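Local coordinates for protein ribonuclease J (Methanolobus psychrophilus R15, PDB 5HAB) that probably degrades RNA as an exoribonuclease of the beta-CASP branch of the metallo-beta-lactamase superfamily, and is captured here with bound RNA, at residues I51-G56 with V101-A106. The protein carries 1 engineered substitution. Residues are numbered along the deposited sequence; the frame is centred on the assembly and turned at random.
Engineered in segment 101-106: Ala106 (natural residue His). With nucleotides of chain D.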
loop_
_atom_site.group_PDB
_atom_site.type_symbol
_atom_site.label_atom_id
_atom_site.label_comp_id
_atom_site.label_asym_id
_atom_site.label_seq_id
_atom_site.Cartn_x
_atom_site.Cartn_y
_atom_site.Cartn_z
ATOM N N ILE B 51 -37.604 -18.606 -4.890
ATOM C CA ILE B 51 -37.249 -18.212 -3.530
ATOM C C ILE B 51 -36.233 -17.073 -3.592
ATOM O O ILE B 51 -35.124 -17.270 -4.059
ATOM C CB ILE B 51 -36.683 -19.402 -2.737
ATOM C CG1 ILE B 51 -37.614 -20.608 -2.852
ATOM C CG2 ILE B 51 -36.440 -19.021 -1.278
ATOM C CD1 ILE B 51 -38.912 -20.444 -2.101
ATOM N N ILE B 52 -36.609 -15.883 -3.141
ATOM C CA ILE B 52 -35.658 -14.786 -3.026
ATOM C C ILE B 52 -34.866 -14.965 -1.735
ATOM O O ILE B 52 -35.423 -15.331 -0.702
ATOM C CB ILE B 52 -36.363 -13.409 -3.072
ATOM C CG1 ILE B 52 -36.988 -13.166 -4.448
ATOM C CG2 ILE B 52 -35.391 -12.286 -2.762
ATOM C CD1 ILE B 52 -37.769 -11.858 -4.547
ATOM N N ILE B 53 -33.558 -14.735 -1.807
ATOM C CA ILE B 53 -32.698 -14.792 -0.631
ATOM C C ILE B 53 -32.011 -13.443 -0.430
ATOM O O ILE B 53 -31.211 -12.994 -1.273
ATOM C CB ILE B 53 -31.668 -15.924 -0.730
ATOM C CG1 ILE B 53 -32.348 -17.242 -1.109
ATOM C CG2 ILE B 53 -30.942 -16.084 0.592
ATOM C CD1 ILE B 53 -31.414 -18.446 -1.054
ATOM N N ASP B 54 -32.394 -12.799 0.672
ATOM C CA ASP B 54 -31.828 -11.544 1.164
ATOM C C ASP B 54 -32.131 -10.360 0.252
ATOM O O ASP B 54 -32.270 -10.507 -0.958
ATOM C CB ASP B 54 -30.316 -11.689 1.378
ATOM C CG ASP B 54 -29.979 -12.649 2.515
ATOM O OD1 ASP B 54 -30.677 -12.615 3.554
ATOM O OD2 ASP B 54 -29.026 -13.443 2.372
ATOM N N MET B 55 -32.236 -9.183 0.857
ATOM C CA MET B 55 -32.512 -7.947 0.146
ATOM C C MET B 55 -31.759 -6.828 0.868
ATOM O O MET B 55 -32.318 -6.141 1.729
ATOM C CB MET B 55 -34.018 -7.647 0.104
ATOM C CG MET B 55 -34.870 -8.727 -0.570
ATOM S SD MET B 55 -36.607 -8.278 -0.793
ATOM C CE MET B 55 -36.491 -6.520 -0.600
ATOM N N GLY B 56 -30.490 -6.643 0.515
ATOM C CA GLY B 56 -29.629 -5.729 1.247
ATOM C C GLY B 56 -29.507 -4.332 0.678
ATOM O O GLY B 56 -29.999 -4.048 -0.411
ATOM N N VAL B 101 -36.393 -15.268 1.790
ATOM C CA VAL B 101 -35.588 -15.668 2.943
ATOM C C VAL B 101 -34.583 -14.579 3.300
ATOM O O VAL B 101 -33.936 -14.004 2.426
ATOM C CB VAL B 101 -34.868 -17.005 2.694
ATOM C CG1 VAL B 101 -33.973 -17.355 3.880
ATOM C CG2 VAL B 101 -35.874 -18.118 2.464
ATOM N N CYS B 102 -34.490 -14.277 4.592
ATOM C CA CYS B 102 -33.449 -13.395 5.104
ATOM C C CYS B 102 -32.559 -14.180 6.054
ATOM O O CYS B 102 -33.001 -14.596 7.126
ATOM C CB CYS B 102 -34.051 -12.189 5.808
ATOM S SG CYS B 102 -34.859 -11.036 4.692
ATOM N N THR B 103 -31.302 -14.376 5.664
ATOM C CA THR B 103 -30.419 -15.262 6.412
ATOM C C THR B 103 -29.921 -14.616 7.701
ATOM O O THR B 103 -29.476 -15.317 8.609
ATOM C CB THR B 103 -29.210 -15.695 5.566
ATOM O OG1 THR B 103 -28.651 -14.549 4.917
ATOM C CG2 THR B 103 -29.632 -16.714 4.515
ATOM N N HIS B 104 -30.005 -13.291 7.785
ATOM C CA HIS B 104 -29.792 -12.594 9.058
ATOM C C HIS B 104 -30.325 -11.170 8.990
ATOM O O HIS B 104 -30.849 -10.741 7.961
ATOM C CB HIS B 104 -28.303 -12.587 9.463
ATOM C CG HIS B 104 -27.410 -11.834 8.524
ATOM N ND1 HIS B 104 -27.560 -10.489 8.267
ATOM C CD2 HIS B 104 -26.328 -12.233 7.813
ATOM C CE1 HIS B 104 -26.628 -10.097 7.418
ATOM N NE2 HIS B 104 -25.864 -11.136 7.129
ATOM N N GLY B 105 -30.159 -10.423 10.077
ATOM C CA GLY B 105 -30.815 -9.136 10.204
ATOM C C GLY B 105 -29.988 -7.873 10.053
ATOM O O GLY B 105 -30.452 -6.791 10.414
ATOM N N ALA B 106 -28.782 -7.989 9.506
ATOM C CA ALA B 106 -27.950 -6.810 9.269
ATOM C C ALA B 106 -28.375 -6.151 7.963
ATOM O O ALA B 106 -29.019 -6.792 7.129
ATOM C CB ALA B 106 -26.478 -7.183 9.232
ATOM P P A D 3 -25.299 -3.025 10.235
ATOM O OP1 A D 3 -25.994 -3.171 11.541
ATOM O OP2 A D 3 -25.332 -4.147 9.264
ATOM O "O5'" A D 3 -25.872 -1.734 9.496
ATOM C "C5'" A D 3 -26.178 -0.547 10.218
ATOM C "C4'" A D 3 -25.020 0.419 10.222
ATOM O "O4'" A D 3 -24.915 1.098 8.945
ATOM C "C3'" A D 3 -25.095 1.550 11.233
ATOM O "O3'" A D 3 -24.716 1.140 12.534
ATOM C "C2'" A D 3 -24.166 2.600 10.635
ATOM O "O2'" A D 3 -22.809 2.293 10.925
ATOM C "C1'" A D 3 -24.396 2.399 9.134
ATOM N N9 A D 3 -25.322 3.396 8.557
ATOM C C8 A D 3 -26.676 3.309 8.337
ATOM N N7 A D 3 -27.192 4.390 7.795
ATOM C C5 A D 3 -26.105 5.244 7.647
ATOM C C6 A D 3 -25.976 6.552 7.133
ATOM N N6 A D 3 -26.994 7.266 6.647
ATOM N N1 A D 3 -24.744 7.110 7.135
ATOM C C2 A D 3 -23.716 6.402 7.619
ATOM N N3 A D 3 -23.711 5.172 8.125
ATOM C C4 A D 3 -24.949 4.643 8.112
#
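Val101 sits across from Ile53 where two parallel strands run side by side, and it is bonded through both its backbone N and its backbone O: Val101 N donates to Ile52 O at 2.7 Å, and Val101 O takes the amide of Asp54 (N to O 2.6 Å). Ile53 CA adds a CA-H...O contact to Val101 O, 3.4 Å. On the face of the sheet that carries Ile51, Ile53 and Val101 the packing is apolar and close. Ile51 CG2 meets Val101 CG2 at 3.9 Å, and Ile167, Phe169, Val182 and Ile184 of the second sheet close over this face.

One residue on from Ile53, the carboxylate of Asp54 takes over. Its CG lies beside its own backbone N (chi1 -67°), which swings the group across to the turn at Thr103. Thr103 N reaches Asp54 OD1 at 2.8 Å in a fairly straight bond. It comes in on the syn side, 15° out of the carboxylate plane. A second bond, Thr103 OG1 to Asp54 OD2, is doubtful, because OG1 sits too close to another atom in the model; Tyr193 adds a weak bond to OD2.

Beyond that clasp the two segments part, and Met55 turns instead to Met41, Ile113 and Leu116. Within its own segment Ala106 N donates to His104 ND1 at 3.0 Å, close to the ring plane, while NE2 bonds Asp196. Ala106, engineered in place of His, precedes a helix, and its CB comes 3.2 Å from OP2 of A3 of chain D, the RNA. His104-Gly105-Ala106, with the natural His at 106 replaced, is the opening HxH of the HxHxDH signature of the metallo-beta-lactamase fold, which runs on to His109; it begins in the loop that follows the strand, beside the RNA.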